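Lovastatin nonaketide synthase, polyketide synthase component (Aspergillus terreus, PDB 7CPX) builds the nonaketide core of lovastatin, dihydromonacolin L, from nine malonyl-CoA units as the iterative polyketide synthase half of a complex with LovC. Local coordinates at residues A[30-40]-A[359-367]; A[384-395]-A[411-419]. The protein carries 2 engineered substitutions. One frame throughout, in Å; residues are numbered along the deposited sequence.

Contact 1: residues A[30-40]-A[359-367]; sequences LWELLQHPRDV and GSAKTVVGH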
loop_
_atom_site.group_PDB
_atom_site.type_symbol
_atom_site.label_atom_id
_atom_site.label_comp_id
_atom_site.label_asym_id
_atom_site.label_seq_id
_atom_site.Cartn_x
_atom_site.Cartn_y
_atom_site.Cartn_z
ATOM N N LEU A 30 0.824 7.005 46.121
ATOM C CA LEU A 30 -0.466 7.470 45.627
ATOM C C LEU A 30 -1.114 8.429 46.615
ATOM O O LEU A 30 -1.670 9.459 46.219
ATOM C CB LEU A 30 -1.383 6.279 45.355
ATOM C CG LEU A 30 -2.809 6.615 44.915
ATOM C CD1 LEU A 30 -2.801 7.504 43.685
ATOM C CD2 LEU A 30 -3.591 5.345 44.642
ATOM N N TRP A 31 -1.056 8.108 47.908
ATOM C CA TRP A 31 -1.621 9.001 48.913
ATOM C C TRP A 31 -0.868 10.321 48.958
ATOM O O TRP A 31 -1.480 11.391 49.065
ATOM C CB TRP A 31 -1.600 8.335 50.287
ATOM C CG TRP A 31 -1.938 9.278 51.394
ATOM C CD1 TRP A 31 -1.198 9.531 52.510
ATOM C CD2 TRP A 31 -3.098 10.111 51.486
ATOM N NE1 TRP A 31 -1.829 10.463 53.296
ATOM C CE2 TRP A 31 -2.998 10.836 52.688
ATOM C CE3 TRP A 31 -4.212 10.313 50.669
ATOM C CZ2 TRP A 31 -3.971 11.745 53.094
ATOM C CZ3 TRP A 31 -5.177 11.214 51.073
ATOM C CH2 TRP A 31 -5.049 11.919 52.273
ATOM N N GLU A 32 0.464 10.268 48.882
ATOM C CA GLU A 32 1.245 11.500 48.867
ATOM C C GLU A 32 0.858 12.368 47.679
ATOM O O GLU A 32 0.716 13.589 47.808
ATOM C CB GLU A 32 2.738 11.178 48.829
ATOM C CG GLU A 32 3.265 10.529 50.095
ATOM C CD GLU A 32 4.715 10.104 49.971
ATOM O OE1 GLU A 32 5.291 10.263 48.875
ATOM O OE2 GLU A 32 5.278 9.611 50.971
ATOM N N LEU A 33 0.680 11.750 46.511
ATOM C CA LEU A 33 0.252 12.494 45.333
ATOM C C LEU A 33 -1.128 13.103 45.545
ATOM O O LEU A 33 -1.352 14.282 45.250
ATOM C CB LEU A 33 0.251 11.569 44.115
ATOM C CG LEU A 33 -0.423 12.093 42.845
ATOM C CD1 LEU A 33 0.226 13.382 42.382
ATOM C CD2 LEU A 33 -0.363 11.042 41.752
ATOM N N LEU A 34 -2.067 12.313 46.066
ATOM C CA LEU A 34 -3.439 12.789 46.200
ATOM C C LEU A 34 -3.533 13.952 47.179
ATOM O O LEU A 34 -4.199 14.953 46.896
ATOM C CB LEU A 34 -4.351 11.644 46.635
ATOM C CG LEU A 34 -4.567 10.553 45.584
ATOM C CD1 LEU A 34 -5.303 9.369 46.181
ATOM C CD2 LEU A 34 -5.329 11.097 44.389
ATOM N N GLN A 35 -2.876 13.844 48.335
ATOM C CA GLN A 35 -2.916 14.932 49.304
ATOM C C GLN A 35 -2.007 16.089 48.915
ATOM O O GLN A 35 -2.192 17.202 49.420
ATOM C CB GLN A 35 -2.538 14.422 50.697
ATOM C CG GLN A 35 -1.079 14.040 50.857
ATOM C CD GLN A 35 -0.780 13.492 52.236
ATOM O OE1 GLN A 35 -1.607 13.582 53.145
ATOM N NE2 GLN A 35 0.404 12.917 52.402
ATOM N N HIS A 36 -1.034 15.852 48.039
ATOM C CA HIS A 36 -0.130 16.888 47.538
ATOM C C HIS A 36 -0.073 16.776 46.021
ATOM O O HIS A 36 0.945 16.368 45.448
ATOM C CB HIS A 36 1.257 16.751 48.162
ATOM C CG HIS A 36 1.261 16.904 49.651
ATOM N ND1 HIS A 36 0.394 17.747 50.312
ATOM C CD2 HIS A 36 2.014 16.312 50.608
ATOM C CE1 HIS A 36 0.619 17.675 51.611
ATOM N NE2 HIS A 36 1.597 16.811 51.818
ATOM N N PRO A 37 -1.156 17.134 45.338
ATOM C CA PRO A 37 -1.232 16.894 43.894
ATOM C C PRO A 37 -0.236 17.731 43.109
ATOM O O PRO A 37 0.173 18.818 43.522
ATOM C CB PRO A 37 -2.674 17.277 43.547
ATOM C CG PRO A 37 -3.075 18.233 44.610
ATOM C CD PRO A 37 -2.374 17.779 45.855
ATOM N N ARG A 38 0.151 17.194 41.955
ATOM C CA ARG A 38 1.046 17.861 41.026
ATOM C C ARG A 38 0.533 17.624 39.613
ATOM O O ARG A 38 -0.312 16.757 39.374
ATOM C CB ARG A 38 2.487 17.358 41.179
ATOM C CG ARG A 38 2.608 15.845 41.240
ATOM C CD ARG A 38 4.056 15.405 41.377
ATOM N NE ARG A 38 4.176 13.963 41.549
ATOM C CZ ARG A 38 4.078 13.334 42.713
ATOM N NH1 ARG A 38 3.851 13.992 43.839
ATOM N NH2 ARG A 38 4.209 12.012 42.749
ATOM N N ASP A 39 1.057 18.403 38.667
ATOM C CA ASP A 39 0.610 18.336 37.276
ATOM C C ASP A 39 1.148 17.047 36.665
ATOM O O ASP A 39 2.109 17.029 35.892
ATOM C CB ASP A 39 1.075 19.563 36.503
ATOM C CG ASP A 39 0.439 19.662 35.133
ATOM O OD1 ASP A 39 -0.458 18.847 34.834
ATOM O OD2 ASP A 39 0.835 20.554 34.354
ATOM N N VAL A 40 0.500 15.940 37.028
ATOM C CA VAL A 40 0.953 14.625 36.590
ATOM C C VAL A 40 0.742 14.450 35.091
ATOM O O VAL A 40 1.562 13.828 34.406
ATOM C CB VAL A 40 0.230 13.530 37.389
ATOM C CG1 VAL A 40 0.495 12.182 36.773
ATOM C CG2 VAL A 40 0.682 13.548 38.834
ATOM N N GLY A 359 -14.565 15.596 46.174
ATOM C CA GLY A 359 -13.325 15.655 45.427
ATOM C C GLY A 359 -13.024 14.379 44.674
ATOM O O GLY A 359 -12.968 13.300 45.269
ATOM N N SER A 360 -12.803 14.491 43.369
ATOM C CA SER A 360 -12.558 13.337 42.516
ATOM C C SER A 360 -11.060 13.152 42.323
ATOM O O SER A 360 -10.348 14.104 41.986
ATOM C CB SER A 360 -13.244 13.504 41.160
ATOM O OG SER A 360 -13.017 12.376 40.333
ATOM N N ALA A 361 -10.585 11.924 42.541
ATOM C CA ALA A 361 -9.180 11.619 42.308
ATOM C C ALA A 361 -8.787 11.849 40.860
ATOM O O ALA A 361 -7.605 12.068 40.573
ATOM C CB ALA A 361 -8.886 10.171 42.695
ATOM N N LYS A 362 -9.754 11.815 39.944
ATOM C CA LYS A 362 -9.469 11.957 38.526
ATOM C C LYS A 362 -8.960 13.346 38.171
ATOM O O LYS A 362 -8.452 13.536 37.061
ATOM C CB LYS A 362 -10.726 11.626 37.723
ATOM C CG LYS A 362 -11.302 10.259 38.066
ATOM C CD LYS A 362 -12.698 10.071 37.515
ATOM C CE LYS A 362 -13.511 9.147 38.410
ATOM N NZ LYS A 362 -13.803 9.744 39.743
ATOM N N THR A 363 -9.089 14.317 39.076
ATOM C CA THR A 363 -8.461 15.612 38.856
ATOM C C THR A 363 -6.952 15.532 39.035
ATOM O O THR A 363 -6.218 16.362 38.488
ATOM C CB THR A 363 -9.040 16.653 39.814
ATOM O OG1 THR A 363 -8.788 16.253 41.166
ATOM C CG2 THR A 363 -10.535 16.803 39.603
ATOM N N VAL A 364 -6.477 14.549 39.791
ATOM C CA VAL A 364 -5.061 14.409 40.109
ATOM C C VAL A 364 -4.410 13.309 39.285
ATOM O O VAL A 364 -3.349 13.510 38.696
ATOM C CB VAL A 364 -4.881 14.152 41.621
ATOM C CG1 VAL A 364 -3.407 14.038 41.965
ATOM C CG2 VAL A 364 -5.539 15.254 42.431
ATOM N N VAL A 365 -5.030 12.130 39.243
ATOM C CA VAL A 365 -4.494 10.993 38.505
ATOM C C VAL A 365 -5.238 10.765 37.195
ATOM O O VAL A 365 -4.940 9.806 36.477
ATOM C CB VAL A 365 -4.513 9.717 39.362
ATOM C CG1 VAL A 365 -3.731 9.928 40.644
ATOM C CG2 VAL A 365 -5.940 9.297 39.662
ATOM N N GLY A 366 -6.204 11.612 36.873
ATOM C CA GLY A 366 -6.925 11.496 35.627
ATOM C C GLY A 366 -8.079 10.514 35.709
ATOM O O GLY A 366 -8.188 9.699 36.625
ATOM N N HIS A 367 -8.955 10.600 34.716
ATOM C CA HIS A 367 -10.066 9.663 34.591
ATOM C C HIS A 367 -9.516 8.337 34.090
ATOM O O HIS A 367 -9.273 8.162 32.894
ATOM C CB HIS A 367 -11.125 10.212 33.647
ATOM C CG HIS A 367 -12.322 9.326 33.510
ATOM N ND1 HIS A 367 -13.487 9.535 34.215
ATOM C CD2 HIS A 367 -12.528 8.217 32.763
ATOM C CE1 HIS A 367 -14.363 8.598 33.900
ATOM N NE2 HIS A 367 -13.805 7.786 33.022
#
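Val-364 is at the centre of this contact, and its two methyls divide the work. CG1 lies 3.7 Å from Leu-33 CG and equally close to Pro-37 CB, while CG2 also reaches the proline. CG1 stands anti to the backbone N (chi1 -179°), which places it between Leu-33, in the last turn of helix 27-35, and Pro-37, just beyond the helix. Leu-33 and Val-364 run past each other in opposite directions. Leu-34 slants across Val-364, its CD2 4.0 Å from Ala-361 CB and 4.1 Å from Val-364 CB. The neighbouring Val-365 offers CG1 to Leu-33 CD2 at 3.7 Å and, crossing at about a right angle, to Leu-30 CD1. No hydrogen bond joins the two segments; what they share is mainly apolar packing, with Val-40 CB resting 3.8 Å from Val-364 O. In the thiolase-fold ketosynthase, residues 359-367 connect strand 356-358 to helix 369-386 and end at His-367, a predicted catalytic residue. Polar groups of this loop shape it: Ser-360 O accepts from Thr-363 OG1 at 2.8 Å and from Thr-363 N, and Ala-361 O accepts from Val-364 N and Val-365 N. Lys-362 NZ bonds to Ser-360 OG at 2.8 Å and to the carbonyl of His-320, another predicted active-site residue. On the other segment, Leu-33 CD1 lies over a face of the Arg-38 guanidinium, whose NH2 bonds to Gly-22 O.

Contact 2: residues A[384-395]-A[411-419]; sequences VRHGVIPPNLLF and IPTEATQWP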
loop_
_atom_site.group_PDB
_atom_site.type_symbol
_atom_site.label_atom_id
_atom_site.label_comp_id
_atom_site.label_asym_id
_atom_site.label_seq_id
_atom_site.Cartn_x
_atom_site.Cartn_y
_atom_site.Cartn_z
ATOM N N VAL A 384 -9.716 8.756 54.547
ATOM C CA VAL A 384 -10.435 8.421 55.769
ATOM C C VAL A 384 -9.490 7.800 56.786
ATOM O O VAL A 384 -9.704 7.921 57.997
ATOM C CB VAL A 384 -11.630 7.500 55.457
ATOM C CG1 VAL A 384 -11.238 6.039 55.563
ATOM C CG2 VAL A 384 -12.794 7.807 56.383
ATOM N N ARG A 385 -8.428 7.137 56.323
ATOM C CA ARG A 385 -7.472 6.550 57.253
ATOM C C ARG A 385 -6.560 7.611 57.856
ATOM O O ARG A 385 -6.139 7.484 59.012
ATOM C CB ARG A 385 -6.644 5.473 56.554
ATOM C CG ARG A 385 -5.535 4.894 57.418
ATOM C CD ARG A 385 -5.137 3.505 56.949
ATOM N NE ARG A 385 -4.664 3.503 55.568
ATOM C CZ ARG A 385 -3.396 3.382 55.198
ATOM N NH1 ARG A 385 -2.423 3.230 56.083
ATOM N NH2 ARG A 385 -3.094 3.408 53.903
ATOM N N HIS A 386 -6.247 8.657 57.096
ATOM C CA HIS A 386 -5.332 9.697 57.541
ATOM C C HIS A 386 -6.046 10.963 57.991
ATOM O O HIS A 386 -5.380 11.933 58.366
ATOM C CB HIS A 386 -4.341 10.032 56.424
ATOM C CG HIS A 386 -3.583 8.845 55.917
ATOM N ND1 HIS A 386 -2.732 8.110 56.713
ATOM C CD2 HIS A 386 -3.554 8.261 54.696
ATOM C CE1 HIS A 386 -2.209 7.125 56.004
ATOM N NE2 HIS A 386 -2.692 7.195 54.776
ATOM N N GLY A 387 -7.376 10.981 57.965
ATOM C CA GLY A 387 -8.108 12.147 58.416
ATOM C C GLY A 387 -7.836 13.401 57.623
ATOM O O GLY A 387 -8.044 14.503 58.135
ATOM N N VAL A 388 -7.374 13.265 56.384
ATOM C CA VAL A 388 -7.073 14.397 55.518
ATOM C C VAL A 388 -7.962 14.302 54.289
ATOM O O VAL A 388 -8.009 13.255 53.631
ATOM C CB VAL A 388 -5.588 14.426 55.114
ATOM C CG1 VAL A 388 -5.330 15.548 54.121
ATOM C CG2 VAL A 388 -4.705 14.577 56.341
ATOM N N ILE A 389 -8.661 15.388 53.981
ATOM C CA ILE A 389 -9.477 15.459 52.773
ATOM C C ILE A 389 -8.582 15.929 51.633
ATOM O O ILE A 389 -8.238 17.118 51.571
ATOM C CB ILE A 389 -10.688 16.385 52.969
ATOM C CG1 ILE A 389 -11.689 15.725 53.922
ATOM C CG2 ILE A 389 -11.333 16.698 51.627
ATOM C CD1 ILE A 389 -12.945 16.530 54.172
ATOM N N PRO A 390 -8.179 15.048 50.718
ATOM C CA PRO A 390 -7.253 15.466 49.674
ATOM C C PRO A 390 -7.889 16.506 48.774
ATOM O O PRO A 390 -9.116 16.507 48.567
ATOM C CB PRO A 390 -6.964 14.162 48.915
ATOM C CG PRO A 390 -8.126 13.292 49.204
ATOM C CD PRO A 390 -8.546 13.628 50.592
ATOM N N PRO A 391 -7.094 17.413 48.219
ATOM C CA PRO A 391 -7.636 18.464 47.357
ATOM C C PRO A 391 -7.851 17.963 45.933
ATOM O O PRO A 391 -7.607 16.803 45.607
ATOM C CB PRO A 391 -6.555 19.541 47.411
ATOM C CG PRO A 391 -5.296 18.775 47.592
ATOM C CD PRO A 391 -5.648 17.583 48.439
ATOM N N ASN A 392 -8.322 18.871 45.084
ATOM C CA ASN A 392 -8.492 18.624 43.660
ATOM C C ASN A 392 -7.598 19.585 42.895
ATOM O O ASN A 392 -7.682 20.803 43.085
ATOM C CB ASN A 392 -9.952 18.797 43.243
ATOM C CG ASN A 392 -10.872 17.826 43.947
ATOM O OD1 ASN A 392 -11.388 16.887 43.341
ATOM N ND2 ASN A 392 -11.071 18.040 45.241
ATOM N N LEU A 393 -6.743 19.035 42.034
ATOM C CA LEU A 393 -5.725 19.851 41.385
ATOM C C LEU A 393 -6.346 20.879 40.444
ATOM O O LEU A 393 -5.896 22.030 40.397
ATOM C CB LEU A 393 -4.743 18.951 40.637
ATOM C CG LEU A 393 -3.581 19.651 39.931
ATOM C CD1 LEU A 393 -2.754 20.457 40.921
ATOM C CD2 LEU A 393 -2.711 18.637 39.207
ATOM N N LEU A 394 -7.375 20.492 39.697
ATOM C CA LEU A 394 -7.989 21.357 38.690
ATOM C C LEU A 394 -9.376 21.776 39.173
ATOM O O LEU A 394 -10.378 21.121 38.881
ATOM C CB LEU A 394 -8.071 20.660 37.331
ATOM C CG LEU A 394 -6.761 20.359 36.596
ATOM C CD1 LEU A 394 -5.794 21.534 36.684
ATOM C CD2 LEU A 394 -6.117 19.090 37.124
ATOM N N PHE A 395 -9.424 22.880 39.918
ATOM C CA PHE A 395 -10.692 23.515 40.272
ATOM C C PHE A 395 -10.393 24.985 40.552
ATOM O O PHE A 395 -9.897 25.324 41.630
ATOM C CB PHE A 395 -11.345 22.838 41.469
ATOM C CG PHE A 395 -12.626 23.490 41.904
ATOM C CD1 PHE A 395 -13.787 23.317 41.172
ATOM C CD2 PHE A 395 -12.669 24.274 43.041
ATOM C CE1 PHE A 395 -14.966 23.917 41.565
ATOM C CE2 PHE A 395 -13.846 24.876 43.442
ATOM C CZ PHE A 395 -14.997 24.697 42.703
ATOM N N ILE A 411 -15.561 21.777 46.977
ATOM C CA ILE A 411 -14.449 21.031 46.398
ATOM C C ILE A 411 -13.166 21.507 47.072
ATOM O O ILE A 411 -12.846 22.703 46.986
ATOM C CB ILE A 411 -14.377 21.218 44.879
ATOM C CG1 ILE A 411 -15.522 20.456 44.213
ATOM C CG2 ILE A 411 -13.034 20.736 44.358
ATOM C CD1 ILE A 411 -15.763 20.837 42.779
ATOM N N PRO A 412 -12.414 20.630 47.739
ATOM C CA PRO A 412 -11.209 21.080 48.451
ATOM C C PRO A 412 -10.089 21.418 47.478
ATOM O O PRO A 412 -9.675 20.582 46.673
ATOM C CB PRO A 412 -10.851 19.878 49.331
ATOM C CG PRO A 412 -11.386 18.711 48.585
ATOM C CD PRO A 412 -12.648 19.188 47.926
ATOM N N THR A 413 -9.605 22.655 47.554
ATOM C CA THR A 413 -8.425 23.076 46.813
ATOM C C THR A 413 -7.148 22.925 47.626
ATOM O O THR A 413 -6.062 23.203 47.107
ATOM C CB THR A 413 -8.575 24.533 46.362
ATOM O OG1 THR A 413 -8.765 25.372 47.508
ATOM C CG2 THR A 413 -9.762 24.682 45.424
ATOM N N GLU A 414 -7.255 22.493 48.880
ATOM C CA GLU A 414 -6.108 22.314 49.754
ATOM C C GLU A 414 -6.316 21.058 50.584
ATOM O O GLU A 414 -7.440 20.577 50.745
ATOM C CB GLU A 414 -5.905 23.524 50.674
ATOM C CG GLU A 414 -5.827 24.853 49.945
ATOM C CD GLU A 414 -5.687 26.026 50.892
ATOM O OE1 GLU A 414 -5.661 25.799 52.121
ATOM O OE2 GLU A 414 -5.606 27.176 50.411
ATOM N N ALA A 415 -5.219 20.529 51.116
ATOM C CA ALA A 415 -5.289 19.349 51.971
ATOM C C ALA A 415 -5.955 19.758 53.276
ATOM O O ALA A 415 -5.318 20.321 54.169
ATOM C CB ALA A 415 -3.898 18.776 52.211
ATOM N N THR A 416 -7.246 19.471 53.387
ATOM C CA THR A 416 -8.065 19.942 54.493
ATOM C C THR A 416 -8.215 18.854 55.544
ATOM O O THR A 416 -8.466 17.689 55.221
ATOM C CB THR A 416 -9.446 20.371 53.995
ATOM O OG1 THR A 416 -9.301 21.325 52.936
ATOM C CG2 THR A 416 -10.252 20.990 55.123
ATOM N N GLN A 417 -8.058 19.242 56.806
ATOM C CA GLN A 417 -8.275 18.315 57.904
ATOM C C GLN A 417 -9.737 17.891 57.947
ATOM O O GLN A 417 -10.637 18.638 57.554
ATOM C CB GLN A 417 -7.870 18.954 59.230
ATOM C CG GLN A 417 -7.984 18.025 60.427
ATOM C CD GLN A 417 -7.478 18.660 61.706
ATOM O OE1 GLN A 417 -7.033 19.806 61.710
ATOM N NE2 GLN A 417 -7.545 17.913 62.802
ATOM N N TRP A 418 -9.969 16.678 58.428
ATOM C CA TRP A 418 -11.314 16.130 58.404
ATOM C C TRP A 418 -12.238 16.975 59.280
ATOM O O TRP A 418 -11.828 17.434 60.353
ATOM C CB TRP A 418 -11.315 14.681 58.889
ATOM C CG TRP A 418 -12.396 13.859 58.275
ATOM C CD1 TRP A 418 -13.646 13.645 58.772
ATOM C CD2 TRP A 418 -12.327 13.141 57.040
ATOM N NE1 TRP A 418 -14.360 12.834 57.925
ATOM C CE2 TRP A 418 -13.572 12.511 56.853
ATOM C CE3 TRP A 418 -11.333 12.967 56.076
ATOM C CZ2 TRP A 418 -13.847 11.722 55.741
ATOM C CZ3 TRP A 418 -11.608 12.184 54.975
ATOM C CH2 TRP A 418 -12.854 11.572 54.815
ATOM N N PRO A 419 -13.483 17.201 58.860
ATOM C CA PRO A 419 -14.409 17.966 59.699
ATOM C C PRO A 419 -14.647 17.287 61.038
ATOM O O PRO A 419 -14.567 16.062 61.165
ATOM C CB PRO A 419 -15.693 18.014 58.863
ATOM C CG PRO A 419 -15.239 17.829 57.467
ATOM C CD PRO A 419 -14.057 16.917 57.535
#
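Ile-389 is turned with CG1 anti to the carbonyl carbon (chi1 -71°) and CG2 anti to the backbone N, which sends its branches to different partners on 411-419. CG1 meets Trp-418 CE3 at 3.5 Å, CD1 continues to Pro-419 CD, and CG2 crosses Pro-412 at about a right angle, 3.6 Å from its CG. The chi1 of Phe-395, 178°, sets its ring against Ile-411, which lies over one face: CD1 makes a CH-pi contact 3.8 Å from the ring centroid, while Thr-413 CG2 sits at the edge. The Ile-389 cluster grows out of a short two-stranded antiparallel sheet, 388-389 with 416-417, that follows helix 369-386 of the ketosynthase. Ile-389 and Thr-416 are its hydrogen-bonded pair, with Ile-389 N to Thr-416 O at 2.6 Å and Thr-416 N returning to Ile-389 O; Val-388 and Gln-417 are the non-hydrogen-bonded pair. Gly-387, with positive phi, turns the chain out of the helix and accepts from Trp-418 N through its carbonyl. Farther along, Pro-412 O is gripped twice by one residue: Asn-392 N donates to it at 2.7 Å, and ND2 donates an almost straight bond (179°) at 3.2 Å with the oxygen in the amide plane. This pairing is consistent with a fixed amide rotation, which also brings OD1 to Ser-360 N in a weak bond. The indole of Trp-418 reaches Val-384 with its six-membered ring, and its NE1 bonds to Gln-315 OE1.

How the contacts relate
Both contacts lie in the ketosynthase, their centres about 11 Å apart, and flank the same helix 369-386: contact 1 includes the loop leading into it, contact 2 its last turn and the chain that leaves it. Contact 1 is the more buried, has no hydrogen bond across its segments and is mainly apolar, the polar side chains of its loop, such as Lys-362 and Thr-363, bonding within the loop or to neighbouring parts of the domain. Contact 2 is partly exposed, with Thr-413, Glu-414, Ala-415 and Gln-417 at the surface, and relies on backbone pairing as well as packing. The two touch directly: Pro-391 packs on Pro-37, and the rings of Trp-31 and His-386 stack.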